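Local coordinates for putative acetyltransferase (Clostridium difficile, PDB 3DSB), which probably transfers an acyl group from a coenzyme A thioester to an acceptor, as GNAT-family acetyltransferases do, at residues R13-Y25 and E35-A47. Numbering follows the deposited sequence.
Sequences RMDDLDTIAKFNY and ELDMDVLTKGVKA
Y25 packs its ring against E35, L36 and M38 at the start of segment 35-47. L36 O meets the ring edge, in plane, 3.4 Å from Y25 CE1, while the selenium of selenomethionine M38 sits obliquely 4.7 Å from the ring centroid, a Met-aromatic contact that the unbranched, twice-bent M38 chain can reach. With CG anti to the backbone N (chi1 179°), the Y25 ring runs out beside E35, whose CG lies 3.1 Å from Y25 OH. One water joins Y25 O to L36 N. Further along, A21, with only a methyl, lets its CA come within 5.8 Å of T42 CA, and L41 CD2 packs 3.3 Å from A21 O. Branched V45 presents CG1 to both L17 CD1 and I20 CG2, 3.6 Å from each.

Helices 17-32 and 38-50 follow the first strand of the GNAT fold; the axes of 17-25 and 38-47 pass 9.4 Å apart, their directions 125° apart. I20 and V45 both rest on Y57 of strand 56-62. T42 OG1 donates a hydrogen bond to M38 O, opposite T42 N across the carbonyl plane. D37, the N-cap, accepts from V40 N with OD1. N24 ND2 donates to I20 O and is hydrogen-bonded to Q69 OE1; N24 OD1 accepts from W79 NE1 of the second subunit, whose W79 also packs on L36.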
loop_
_atom_site.group_PDB
_atom_site.type_symbol
_atom_site.label_atom_id
_atom_site.label_comp_id
_atom_site.label_asym_id
_atom_site.label_seq_id
_atom_site.Cartn_x
_atom_site.Cartn_y
_atom_site.Cartn_z
ATOM N N ARG A 13 -4.458 -20.540 -6.953
ATOM C CA ARG A 13 -5.695 -21.209 -6.513
ATOM C C ARG A 13 -5.531 -21.669 -5.066
ATOM O O ARG A 13 -4.394 -21.732 -4.567
ATOM C CB ARG A 13 -5.976 -22.438 -7.425
ATOM C CG ARG A 13 -6.045 -22.112 -8.915
ATOM C CD ARG A 13 -6.564 -23.279 -9.722
ATOM N NE ARG A 13 -5.570 -24.323 -9.968
ATOM C CZ ARG A 13 -5.053 -24.638 -11.169
ATOM N NH1 ARG A 13 -5.378 -23.969 -12.272
ATOM N NH2 ARG A 13 -4.186 -25.631 -11.261
HETATM N N MSE A 14 -6.632 -22.014 -4.392
HETATM C CA MSE A 14 -6.555 -22.477 -2.998
HETATM C C MSE A 14 -5.636 -23.688 -2.823
HETATM O O MSE A 14 -4.966 -23.809 -1.795
HETATM C CB MSE A 14 -7.952 -22.744 -2.407
HETATM C CG MSE A 14 -7.948 -23.128 -0.922
HETATM SE SE MSE A 14 -7.094 -21.788 0.250
HETATM C CE MSE A 14 -8.183 -20.292 -0.259
ATOM N N ASP A 15 -5.588 -24.587 -3.818
ATOM C CA ASP A 15 -4.662 -25.730 -3.756
ATOM C C ASP A 15 -3.181 -25.379 -3.699
ATOM O O ASP A 15 -2.361 -26.215 -3.348
ATOM C CB ASP A 15 -4.889 -26.670 -4.946
ATOM C CG ASP A 15 -5.960 -27.699 -4.664
ATOM O OD1 ASP A 15 -6.052 -28.673 -5.443
ATOM O OD2 ASP A 15 -6.685 -27.547 -3.645
ATOM N N ASP A 16 -2.844 -24.144 -4.073
ATOM C CA ASP A 16 -1.461 -23.693 -4.031
ATOM C C ASP A 16 -1.035 -23.203 -2.635
ATOM O O ASP A 16 0.140 -22.842 -2.438
ATOM C CB ASP A 16 -1.307 -22.517 -4.973
ATOM C CG ASP A 16 -1.579 -22.860 -6.429
ATOM O OD1 ASP A 16 -1.207 -23.979 -6.879
ATOM O OD2 ASP A 16 -2.109 -21.962 -7.115
ATOM N N LEU A 17 -1.960 -23.195 -1.683
ATOM C CA LEU A 17 -1.682 -22.653 -0.342
ATOM C C LEU A 17 -0.382 -23.180 0.260
ATOM O O LEU A 17 0.455 -22.413 0.720
ATOM C CB LEU A 17 -2.851 -22.942 0.625
ATOM C CG LEU A 17 -2.607 -22.661 2.128
ATOM C CD1 LEU A 17 -2.406 -21.162 2.365
ATOM C CD2 LEU A 17 -3.746 -23.121 3.011
ATOM N N ASP A 18 -0.217 -24.498 0.321
ATOM C CA ASP A 18 0.936 -25.011 1.041
ATOM C C ASP A 18 2.247 -24.630 0.372
ATOM O O ASP A 18 3.225 -24.280 1.050
ATOM C CB ASP A 18 0.856 -26.542 1.184
ATOM C CG ASP A 18 -0.194 -26.982 2.180
ATOM O OD1 ASP A 18 -0.828 -26.117 2.827
ATOM O OD2 ASP A 18 -0.385 -28.214 2.314
ATOM N N THR A 19 2.263 -24.689 -0.958
ATOM C CA THR A 19 3.475 -24.329 -1.703
ATOM C C THR A 19 3.792 -22.830 -1.565
ATOM O O THR A 19 4.941 -22.451 -1.354
ATOM C CB THR A 19 3.322 -24.721 -3.159
ATOM O OG1 THR A 19 3.102 -26.137 -3.203
ATOM C CG2 THR A 19 4.575 -24.374 -3.955
ATOM N N ILE A 20 2.786 -21.976 -1.693
ATOM C CA ILE A 20 3.024 -20.521 -1.551
ATOM C C ILE A 20 3.503 -20.180 -0.136
ATOM O O ILE A 20 4.390 -19.323 0.039
ATOM C CB ILE A 20 1.757 -19.730 -1.940
ATOM C CG1 ILE A 20 1.545 -19.843 -3.462
ATOM C CG2 ILE A 20 1.860 -18.284 -1.525
ATOM C CD1 ILE A 20 0.208 -19.303 -3.948
ATOM N N ALA A 21 2.937 -20.837 0.867
ATOM C CA ALA A 21 3.374 -20.592 2.234
ATOM C C ALA A 21 4.852 -21.065 2.368
ATOM O O ALA A 21 5.695 -20.322 2.898
ATOM C CB ALA A 21 2.441 -21.279 3.253
ATOM N N LYS A 22 5.197 -22.255 1.847
ATOM C CA LYS A 22 6.575 -22.704 1.944
ATOM C C LYS A 22 7.521 -21.715 1.225
ATOM O O LYS A 22 8.588 -21.377 1.734
ATOM C CB LYS A 22 6.699 -24.122 1.346
ATOM C CG LYS A 22 8.115 -24.627 1.176
ATOM C CD LYS A 22 8.115 -26.013 0.544
ATOM C CE LYS A 22 7.772 -25.919 -0.929
ATOM N NZ LYS A 22 8.051 -27.246 -1.586
ATOM N N PHE A 23 7.125 -21.253 0.038
ATOM C CA PHE A 23 7.973 -20.326 -0.708
ATOM C C PHE A 23 8.195 -19.031 0.080
ATOM O O PHE A 23 9.305 -18.463 0.107
ATOM C CB PHE A 23 7.322 -19.948 -2.036
ATOM C CG PHE A 23 7.428 -20.993 -3.121
ATOM C CD1 PHE A 23 8.114 -22.183 -2.931
ATOM C CD2 PHE A 23 6.855 -20.722 -4.364
ATOM C CE1 PHE A 23 8.229 -23.128 -3.986
ATOM C CE2 PHE A 23 6.929 -21.663 -5.412
ATOM C CZ PHE A 23 7.622 -22.844 -5.213
ATOM N N ASN A 24 7.143 -18.563 0.755
ATOM C CA ASN A 24 7.287 -17.329 1.520
ATOM C C ASN A 24 8.153 -17.489 2.763
ATOM O O ASN A 24 8.956 -16.586 3.073
ATOM C CB ASN A 24 5.912 -16.765 1.836
ATOM C CG ASN A 24 5.421 -15.895 0.714
ATOM O OD1 ASN A 24 5.807 -14.714 0.625
ATOM N ND2 ASN A 24 4.652 -16.480 -0.205
ATOM N N TYR A 25 8.023 -18.640 3.429
ATOM C CA TYR A 25 8.904 -18.983 4.537
ATOM C C TYR A 25 10.338 -18.969 4.011
ATOM O O TYR A 25 11.247 -18.342 4.634
ATOM C CB TYR A 25 8.552 -20.346 5.136
ATOM C CG TYR A 25 9.459 -20.725 6.269
ATOM C CD1 TYR A 25 9.143 -20.362 7.577
ATOM C CD2 TYR A 25 10.630 -21.412 6.035
ATOM C CE1 TYR A 25 9.972 -20.684 8.627
ATOM C CE2 TYR A 25 11.488 -21.735 7.085
ATOM C CZ TYR A 25 11.153 -21.369 8.373
ATOM O OH TYR A 25 11.992 -21.691 9.434
ATOM N N GLU A 35 12.563 -15.881 10.369
ATOM C CA GLU A 35 11.983 -17.213 10.481
ATOM C C GLU A 35 10.486 -17.088 10.778
ATOM O O GLU A 35 10.069 -16.981 11.942
ATOM C CB GLU A 35 12.677 -17.980 11.584
ATOM C CG GLU A 35 12.510 -19.485 11.494
ATOM C CD GLU A 35 13.750 -20.216 12.007
ATOM O OE1 GLU A 35 13.597 -21.278 12.660
ATOM O OE2 GLU A 35 14.881 -19.716 11.780
ATOM N N LEU A 36 9.669 -17.083 9.731
ATOM C CA LEU A 36 8.287 -16.740 9.930
ATOM C C LEU A 36 7.544 -17.796 10.734
ATOM O O LEU A 36 7.761 -18.994 10.581
ATOM C CB LEU A 36 7.576 -16.542 8.594
ATOM C CG LEU A 36 8.069 -15.355 7.742
ATOM C CD1 LEU A 36 7.457 -15.387 6.349
ATOM C CD2 LEU A 36 7.774 -14.039 8.464
ATOM N N ASP A 37 6.587 -17.321 11.525
ATOM C CA ASP A 37 5.622 -18.193 12.215
ATOM C C ASP A 37 4.679 -18.821 11.186
ATOM O O ASP A 37 3.936 -18.103 10.507
ATOM C CB ASP A 37 4.874 -17.296 13.206
ATOM C CG ASP A 37 3.805 -18.018 13.991
ATOM O OD1 ASP A 37 3.033 -18.838 13.433
ATOM O OD2 ASP A 37 3.632 -17.621 15.169
HETATM N N MSE A 38 4.730 -20.149 11.031
HETATM C CA MSE A 38 3.961 -20.802 9.985
HETATM C C MSE A 38 2.476 -20.783 10.216
HETATM O O MSE A 38 1.720 -20.815 9.255
HETATM C CB MSE A 38 4.413 -22.254 9.762
HETATM C CG MSE A 38 5.781 -22.407 9.102
HETATM SE SE MSE A 38 5.711 -21.891 7.214
HETATM C CE MSE A 38 4.400 -23.176 6.557
ATOM N N ASP A 39 2.045 -20.733 11.478
ATOM C CA ASP A 39 0.609 -20.634 11.733
ATOM C C ASP A 39 0.107 -19.298 11.164
ATOM O O ASP A 39 -0.894 -19.248 10.445
ATOM C CB ASP A 39 0.318 -20.723 13.247
ATOM C CG ASP A 39 -1.153 -20.733 13.541
ATOM O OD1 ASP A 39 -1.837 -21.626 13.043
ATOM O OD2 ASP A 39 -1.631 -19.792 14.217
ATOM N N VAL A 40 0.816 -18.225 11.501
ATOM C CA VAL A 40 0.416 -16.895 11.057
ATOM C C VAL A 40 0.508 -16.746 9.538
ATOM O O VAL A 40 -0.428 -16.243 8.889
ATOM C CB VAL A 40 1.291 -15.818 11.747
ATOM C CG1 VAL A 40 1.008 -14.441 11.201
ATOM C CG2 VAL A 40 1.095 -15.876 13.270
ATOM N N LEU A 41 1.620 -17.215 8.971
ATOM C CA LEU A 41 1.835 -17.102 7.532
ATOM C C LEU A 41 0.768 -17.892 6.766
ATOM O O LEU A 41 0.233 -17.423 5.761
ATOM C CB LEU A 41 3.238 -17.607 7.180
ATOM C CG LEU A 41 3.541 -17.778 5.691
ATOM C CD1 LEU A 41 3.473 -16.405 4.972
ATOM C CD2 LEU A 41 4.935 -18.402 5.528
ATOM N N THR A 42 0.478 -19.115 7.225
ATOM C CA THR A 42 -0.533 -19.932 6.529
ATOM C C THR A 42 -1.871 -19.206 6.486
ATOM O O THR A 42 -2.527 -19.149 5.451
ATOM C CB THR A 42 -0.615 -21.322 7.164
ATOM O OG1 THR A 42 0.664 -21.969 6.967
ATOM C CG2 THR A 42 -1.758 -22.124 6.476
ATOM N N LYS A 43 -2.252 -18.625 7.629
ATOM C CA LYS A 43 -3.501 -17.864 7.695
ATOM C C LYS A 43 -3.457 -16.646 6.755
ATOM O O LYS A 43 -4.458 -16.331 6.092
ATOM C CB LYS A 43 -3.769 -17.357 9.118
ATOM C CG LYS A 43 -4.203 -18.460 10.087
ATOM C CD LYS A 43 -4.302 -17.982 11.517
ATOM C CE LYS A 43 -4.612 -19.163 12.435
ATOM N NZ LYS A 43 -4.474 -18.761 13.843
ATOM N N GLY A 44 -2.307 -15.961 6.742
ATOM C CA GLY A 44 -2.188 -14.775 5.900
ATOM C C GLY A 44 -2.266 -15.108 4.423
ATOM O O GLY A 44 -2.818 -14.336 3.646
ATOM N N VAL A 45 -1.613 -16.193 4.004
ATOM C CA VAL A 45 -1.675 -16.582 2.584
ATOM C C VAL A 45 -3.106 -17.013 2.221
ATOM O O VAL A 45 -3.645 -16.614 1.192
ATOM C CB VAL A 45 -0.704 -17.742 2.310
ATOM C CG1 VAL A 45 -0.880 -18.290 0.871
ATOM C CG2 VAL A 45 0.713 -17.245 2.514
ATOM N N LYS A 46 -3.719 -17.826 3.085
ATOM C CA LYS A 46 -5.110 -18.261 2.829
ATOM C C LYS A 46 -6.030 -17.045 2.677
ATOM O O LYS A 46 -6.896 -16.989 1.775
ATOM C CB LYS A 46 -5.600 -19.173 3.961
ATOM C CG LYS A 46 -7.018 -19.675 3.753
ATOM C CD LYS A 46 -7.497 -20.386 5.026
ATOM C CE LYS A 46 -8.826 -21.084 4.766
ATOM N NZ LYS A 46 -9.203 -21.943 5.929
ATOM N N ALA A 47 -5.879 -16.073 3.587
ATOM C CA ALA A 47 -6.779 -14.928 3.559
ATOM C C ALA A 47 -6.642 -14.210 2.215
ATOM O O ALA A 47 -7.631 -13.771 1.614
ATOM C CB ALA A 47 -6.500 -13.962 4.726
HETATM O O HOH W 1 10.930 -17.505 7.284
#